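Local structure of Amuc_1102 (Akkermansia muciniphila, 7DSZ) at residues Phe58-Ala63 and Val103-Asn108; Gln90-Tyr95 and Val170-Tyr175. The protein is of unknown function but adopts an immunoglobulin-like fold related to archaeal type IV pilus proteins, which suggests a pilus-like role. All coordinates share one frame; numbering follows the deposited sequence.

Contact 1. Residues Phe58-Ala63 and Val103-Asn108; sequences FKVEAA and VPVGEN
Val103 CG1 sits at the apolar centre, 3.7 Å from Val60 CG2. The same methyl meets the edge of the Phe58 ring, in its plane, 4.0 Å from CE2. Val60 CG2 lies at that edge too. Leu74 of strand 70-83 packs on both valines. Further out, Val105 CG1, anti to its backbone N, rests 3.5 Å from Val60 O. That carbonyl also takes the single direct hydrogen bond of the contact, from Gly106 N at 2.8 Å. The donor comes nearly along the C=O axis. Beside it, water 4 accepts from Val60 N and Glu107 N and donates to Pro104 O, so it bridges the backbones. At the polar edge, Lys59 runs out past the backbone of Glu107 and bends at chi3 (-90°). Its CE lies 3.4 Å from Asn108 OD1. NZ reaches Gly106 O through water 2, with 2.8 Å between NZ and the water. An alanine in place of Lys59 would probably loosen residues 106-108, since the aliphatic cover and the water link to Gly106 O would go. The arrangement is that of a beta-sandwich of the immunoglobulin-like type, where a connection crosses from one sheet, at strand 91-104, to the other, at strand 109-115, beside strand 50-63.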
loop_
_atom_site.group_PDB
_atom_site.type_symbol
_atom_site.label_atom_id
_atom_site.label_comp_id
_atom_site.label_asym_id
_atom_site.label_seq_id
_atom_site.Cartn_x
_atom_site.Cartn_y
_atom_site.Cartn_z
ATOM N N PHE C 58 5.095 -24.909 -1.421
ATOM C CA PHE C 58 6.011 -25.201 -2.517
ATOM C C PHE C 58 7.450 -25.212 -2.024
ATOM O O PHE C 58 7.763 -24.714 -0.944
ATOM C CB PHE C 58 5.837 -24.214 -3.678
ATOM C CG PHE C 58 6.389 -22.831 -3.426
ATOM C CD1 PHE C 58 5.615 -21.860 -2.816
ATOM C CD2 PHE C 58 7.648 -22.487 -3.875
ATOM C CE1 PHE C 58 6.105 -20.574 -2.639
ATOM C CE2 PHE C 58 8.145 -21.205 -3.702
ATOM C CZ PHE C 58 7.379 -20.246 -3.074
ATOM N N LYS C 59 8.319 -25.820 -2.840
ATOM C CA LYS C 59 9.753 -25.855 -2.589
ATOM C C LYS C 59 10.461 -25.670 -3.925
ATOM O O LYS C 59 9.970 -26.138 -4.956
ATOM C CB LYS C 59 10.179 -27.179 -1.917
ATOM C CG LYS C 59 11.680 -27.291 -1.685
ATOM C CD LYS C 59 12.045 -28.664 -1.116
ATOM C CE LYS C 59 12.017 -28.646 0.390
ATOM N NZ LYS C 59 12.687 -29.860 0.974
ATOM N N VAL C 60 11.593 -24.969 -3.909
ATOM C CA VAL C 60 12.363 -24.650 -5.109
ATOM C C VAL C 60 13.666 -25.437 -5.095
ATOM O O VAL C 60 14.301 -25.573 -4.048
ATOM C CB VAL C 60 12.678 -23.143 -5.193
ATOM C CG1 VAL C 60 13.359 -22.804 -6.520
ATOM C CG2 VAL C 60 11.416 -22.324 -4.994
ATOM N N GLU C 61 14.094 -25.899 -6.270
ATOM C CA GLU C 61 15.455 -26.403 -6.446
ATOM C C GLU C 61 16.020 -25.786 -7.714
ATOM O O GLU C 61 15.280 -25.243 -8.534
ATOM C CB GLU C 61 15.498 -27.942 -6.519
ATOM C CG GLU C 61 14.938 -28.679 -5.278
ATOM C CD GLU C 61 15.819 -28.565 -4.038
ATOM O OE1 GLU C 61 16.950 -28.034 -4.140
ATOM O OE2 GLU C 61 15.381 -29.034 -2.960
ATOM N N ALA C 62 17.347 -25.857 -7.883
ATOM C CA ALA C 62 17.945 -25.165 -9.009
ATOM C C ALA C 62 19.199 -25.890 -9.492
ATOM O O ALA C 62 19.857 -26.623 -8.746
ATOM C CB ALA C 62 18.302 -23.710 -8.655
ATOM N N ALA C 63 19.528 -25.623 -10.753
ATOM C CA ALA C 63 20.693 -26.155 -11.446
ATOM C C ALA C 63 21.359 -25.030 -12.234
ATOM O O ALA C 63 20.806 -24.555 -13.233
ATOM C CB ALA C 63 20.272 -27.309 -12.364
ATOM N N VAL C 103 13.534 -15.782 -3.172
ATOM C CA VAL C 103 12.891 -17.062 -2.909
ATOM C C VAL C 103 13.992 -18.050 -2.538
ATOM O O VAL C 103 14.919 -18.257 -3.348
ATOM C CB VAL C 103 12.070 -17.545 -4.111
ATOM C CG1 VAL C 103 11.355 -18.838 -3.761
ATOM C CG2 VAL C 103 11.034 -16.476 -4.494
ATOM N N PRO C 104 13.974 -18.611 -1.333
ATOM C CA PRO C 104 15.046 -19.520 -0.920
ATOM C C PRO C 104 14.947 -20.822 -1.689
ATOM O O PRO C 104 13.865 -21.234 -2.109
ATOM C CB PRO C 104 14.770 -19.734 0.573
ATOM C CG PRO C 104 13.302 -19.603 0.694
ATOM C CD PRO C 104 12.907 -18.519 -0.319
ATOM N N VAL C 105 16.099 -21.452 -1.890
ATOM C CA VAL C 105 16.193 -22.740 -2.571
ATOM C C VAL C 105 16.330 -23.832 -1.518
ATOM O O VAL C 105 17.026 -23.653 -0.507
ATOM C CB VAL C 105 17.383 -22.752 -3.557
ATOM C CG1 VAL C 105 17.513 -24.098 -4.233
ATOM C CG2 VAL C 105 17.225 -21.653 -4.607
ATOM N N GLY C 106 15.637 -24.952 -1.721
ATOM C CA GLY C 106 15.751 -26.075 -0.807
ATOM C C GLY C 106 14.968 -25.945 0.479
ATOM O O GLY C 106 15.272 -26.642 1.450
ATOM N N GLU C 107 13.954 -25.088 0.515
ATOM C CA GLU C 107 13.251 -24.767 1.750
ATOM C C GLU C 107 11.748 -24.781 1.511
ATOM O O GLU C 107 11.267 -24.155 0.562
ATOM C CB GLU C 107 13.711 -23.397 2.245
ATOM C CG GLU C 107 13.190 -22.969 3.578
ATOM C CD GLU C 107 13.869 -21.690 4.045
ATOM O OE1 GLU C 107 15.112 -21.604 3.923
ATOM O OE2 GLU C 107 13.160 -20.779 4.520
ATOM N N ASN C 108 11.009 -25.496 2.356
ATOM C CA ASN C 108 9.559 -25.490 2.233
ATOM C C ASN C 108 9.040 -24.106 2.575
ATOM O O ASN C 108 9.447 -23.506 3.576
ATOM C CB ASN C 108 8.930 -26.534 3.145
ATOM C CG ASN C 108 9.281 -27.942 2.729
ATOM O OD1 ASN C 108 8.904 -28.389 1.649
ATOM N ND2 ASN C 108 10.014 -28.647 3.583
HETATM O O HOH W 1 12.384 -28.111 3.867
HETATM O O HOH W 2 15.499 -29.550 1.272
HETATM O O HOH W 3 11.071 -31.545 3.325
HETATM O O HOH W 4 12.587 -23.591 -1.679
#

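Contact 2. Residues Gln90-Tyr95 and Val170-Tyr175; sequences QYLKLY and VETSYY
The pairing of strand 91-104 with the short strand 169-171 is parallel, while the other strand pairs of this mixed sheet are antiparallel. Together these strands belong to the mixed sheet of the immunoglobulin-like fold. Val170 bonds to the residues flanking Leu92: its N donates to Tyr91 O at 2.9 Å, and its O accepts from Lys93 N at 2.9 Å. The first bond lies in the carbonyl plane. In the second, Lys93 N stands 43° above the plane of the Val170 carbonyl, so the bond does not follow a lone pair. A weak bond from Thr172 N to Lys93 O follows. Water 5 accepts from Tyr95 N and also lies within hydrogen-bonding distance of Thr172 O, so it bridges the two backbones. Thr172 OG1 accepts from Tyr174 N, which makes an ST turn and bends the chain back. The turn brings Tyr175 back against Leu92 and Leu94. Leu92 and Tyr175 cross at about a right angle, and Leu92 CD1 presses on CE1 of the ring at 3.4 Å. Leu94 runs beside Thr172 in the same direction, with CD2 3.7 Å from Thr172 CG2. Helix 117-124 also packs on Tyr175, and Thr12 of the second subunit touches Thr172 and Tyr175. Leu92 and Val170 point to one face of the sheet, Lys93 and Glu171 to the other. Lys93 NZ and Glu171 OE2 are 4.5 Å apart, too far for a salt bridge, and Lys93 NZ instead bonds to Trp162 O. Gln90 OE1 bonds to Asn84 ND2, and Gln90 NE2 lies 3.3 Å from Val170 CG2.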
loop_
_atom_site.group_PDB
_atom_site.type_symbol
_atom_site.label_atom_id
_atom_site.label_comp_id
_atom_site.label_asym_id
_atom_site.label_seq_id
_atom_site.Cartn_x
_atom_site.Cartn_y
_atom_site.Cartn_z
ATOM N N GLN C 90 -23.353 -18.370 -15.394
ATOM C CA GLN C 90 -21.959 -18.237 -15.786
ATOM C C GLN C 90 -21.031 -18.317 -14.579
ATOM O O GLN C 90 -21.443 -18.177 -13.421
ATOM C CB GLN C 90 -21.709 -16.927 -16.543
ATOM C CG GLN C 90 -21.831 -15.682 -15.700
ATOM C CD GLN C 90 -21.562 -14.414 -16.489
ATOM O OE1 GLN C 90 -21.263 -13.366 -15.914
ATOM N NE2 GLN C 90 -21.671 -14.502 -17.811
ATOM N N TYR C 91 -19.758 -18.555 -14.880
ATOM C CA TYR C 91 -18.688 -18.558 -13.895
ATOM C C TYR C 91 -17.883 -17.274 -14.011
ATOM O O TYR C 91 -17.720 -16.717 -15.103
ATOM C CB TYR C 91 -17.747 -19.757 -14.086
ATOM C CG TYR C 91 -18.366 -21.104 -13.802
ATOM C CD1 TYR C 91 -18.576 -21.527 -12.504
ATOM C CD2 TYR C 91 -18.722 -21.964 -14.837
ATOM C CE1 TYR C 91 -19.135 -22.758 -12.234
ATOM C CE2 TYR C 91 -19.277 -23.206 -14.574
ATOM C CZ TYR C 91 -19.483 -23.594 -13.269
ATOM O OH TYR C 91 -20.039 -24.818 -12.984
ATOM N N LEU C 92 -17.360 -16.818 -12.872
ATOM C CA LEU C 92 -16.400 -15.726 -12.828
ATOM C C LEU C 92 -15.000 -16.308 -12.684
ATOM O O LEU C 92 -14.782 -17.179 -11.848
ATOM C CB LEU C 92 -16.695 -14.785 -11.656
ATOM C CG LEU C 92 -18.049 -14.081 -11.756
ATOM C CD1 LEU C 92 -18.290 -13.207 -10.536
ATOM C CD2 LEU C 92 -18.119 -13.266 -13.052
ATOM N N LYS C 93 -14.073 -15.835 -13.499
ATOM C CA LYS C 93 -12.671 -16.222 -13.387
ATOM C C LYS C 93 -11.911 -15.069 -12.746
ATOM O O LYS C 93 -11.850 -13.969 -13.307
ATOM C CB LYS C 93 -12.081 -16.581 -14.747
ATOM C CG LYS C 93 -10.623 -17.015 -14.680
ATOM C CD LYS C 93 -10.172 -17.724 -15.951
ATOM C CE LYS C 93 -10.287 -16.808 -17.163
ATOM N NZ LYS C 93 -9.863 -17.497 -18.426
ATOM N N LEU C 94 -11.359 -15.320 -11.561
ATOM C CA LEU C 94 -10.600 -14.337 -10.803
ATOM C C LEU C 94 -9.115 -14.630 -10.972
ATOM O O LEU C 94 -8.695 -15.787 -10.876
ATOM C CB LEU C 94 -10.977 -14.389 -9.323
ATOM C CG LEU C 94 -12.473 -14.473 -9.028
ATOM C CD1 LEU C 94 -12.674 -14.433 -7.515
ATOM C CD2 LEU C 94 -13.250 -13.347 -9.735
ATOM N N TYR C 95 -8.331 -13.591 -11.224
ATOM C CA TYR C 95 -6.921 -13.757 -11.553
ATOM C C TYR C 95 -6.058 -12.860 -10.685
ATOM O O TYR C 95 -6.421 -11.711 -10.413
ATOM C CB TYR C 95 -6.680 -13.415 -13.012
ATOM C CG TYR C 95 -5.225 -13.330 -13.442
ATOM C CD1 TYR C 95 -4.505 -14.487 -13.739
ATOM C CD2 TYR C 95 -4.595 -12.104 -13.611
ATOM C CE1 TYR C 95 -3.185 -14.424 -14.178
ATOM C CE2 TYR C 95 -3.269 -12.030 -14.044
ATOM C CZ TYR C 95 -2.577 -13.201 -14.311
ATOM O OH TYR C 95 -1.280 -13.141 -14.748
ATOM N N VAL C 170 -16.282 -15.869 -17.513
ATOM C CA VAL C 170 -15.999 -14.459 -17.751
ATOM C C VAL C 170 -14.969 -13.987 -16.736
ATOM O O VAL C 170 -15.181 -14.130 -15.527
ATOM C CB VAL C 170 -17.279 -13.609 -17.644
ATOM C CG1 VAL C 170 -16.999 -12.172 -18.057
ATOM C CG2 VAL C 170 -18.400 -14.229 -18.475
ATOM N N GLU C 171 -13.879 -13.398 -17.222
ATOM C CA GLU C 171 -12.876 -12.828 -16.331
ATOM C C GLU C 171 -13.343 -11.459 -15.844
ATOM O O GLU C 171 -13.982 -10.708 -16.586
ATOM C CB GLU C 171 -11.526 -12.709 -17.042
ATOM C CG GLU C 171 -10.345 -12.416 -16.090
ATOM C CD GLU C 171 -8.979 -12.487 -16.774
ATOM O OE1 GLU C 171 -8.028 -11.835 -16.282
ATOM O OE2 GLU C 171 -8.858 -13.193 -17.801
ATOM N N THR C 172 -13.040 -11.143 -14.584
ATOM C CA THR C 172 -13.438 -9.867 -14.001
ATOM C C THR C 172 -12.375 -9.407 -13.016
ATOM O O THR C 172 -11.796 -10.223 -12.289
ATOM C CB THR C 172 -14.793 -9.957 -13.291
ATOM O OG1 THR C 172 -15.130 -8.682 -12.722
ATOM C CG2 THR C 172 -14.772 -10.997 -12.176
ATOM N N SER C 173 -12.116 -8.101 -13.001
ATOM C CA SER C 173 -11.243 -7.525 -11.990
ATOM C C SER C 173 -11.997 -7.159 -10.723
ATOM O O SER C 173 -11.371 -6.783 -9.722
ATOM C CB SER C 173 -10.520 -6.296 -12.551
ATOM O OG SER C 173 -9.517 -6.699 -13.470
ATOM N N TYR C 174 -13.322 -7.256 -10.743
ATOM C CA TYR C 174 -14.091 -7.148 -9.520
ATOM C C TYR C 174 -13.916 -8.435 -8.724
ATOM O O TYR C 174 -13.280 -9.390 -9.184
ATOM C CB TYR C 174 -15.548 -6.838 -9.862
ATOM C CG TYR C 174 -15.688 -5.462 -10.477
ATOM C CD1 TYR C 174 -15.156 -4.348 -9.834
ATOM C CD2 TYR C 174 -16.316 -5.279 -11.706
ATOM C CE1 TYR C 174 -15.267 -3.088 -10.384
ATOM C CE2 TYR C 174 -16.427 -4.015 -12.263
ATOM C CZ TYR C 174 -15.898 -2.927 -11.594
ATOM O OH TYR C 174 -15.992 -1.659 -12.117
ATOM N N TYR C 175 -14.485 -8.490 -7.524
ATOM C CA TYR C 175 -14.148 -9.535 -6.561
ATOM C C TYR C 175 -12.626 -9.701 -6.503
ATOM O O TYR C 175 -12.103 -10.773 -6.827
ATOM C CB TYR C 175 -14.796 -10.865 -6.911
ATOM C CG TYR C 175 -16.284 -10.861 -7.125
ATOM C CD1 TYR C 175 -16.839 -10.424 -8.329
ATOM C CD2 TYR C 175 -17.124 -11.367 -6.157
ATOM C CE1 TYR C 175 -18.211 -10.454 -8.535
ATOM C CE2 TYR C 175 -18.489 -11.413 -6.353
ATOM C CZ TYR C 175 -19.022 -10.949 -7.536
ATOM O OH TYR C 175 -20.385 -10.998 -7.719
HETATM O O HOH W 5 -9.081 -10.964 -12.425
#

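Overall arrangement
From the N terminus the chain first passes through 58-63, at the end of strand 50-63. It then runs through strand 70-83 and enters strand 91-104 at 90-95. Contact 1 closes its loop when the far end of that strand leads into 103-108. Contact 2 closes much later, when 170-175 returns to the start of the same strand. The two loops therefore cross. Strand 91-104 serves both, one contact near each end. The contact centres are 31 Å apart, on opposite sides of the chain's centre. Contact 1 ties the three-stranded antiparallel sheet to the mixed sheet. Contact 2 adds the short strand 169-171 to the mixed sheet.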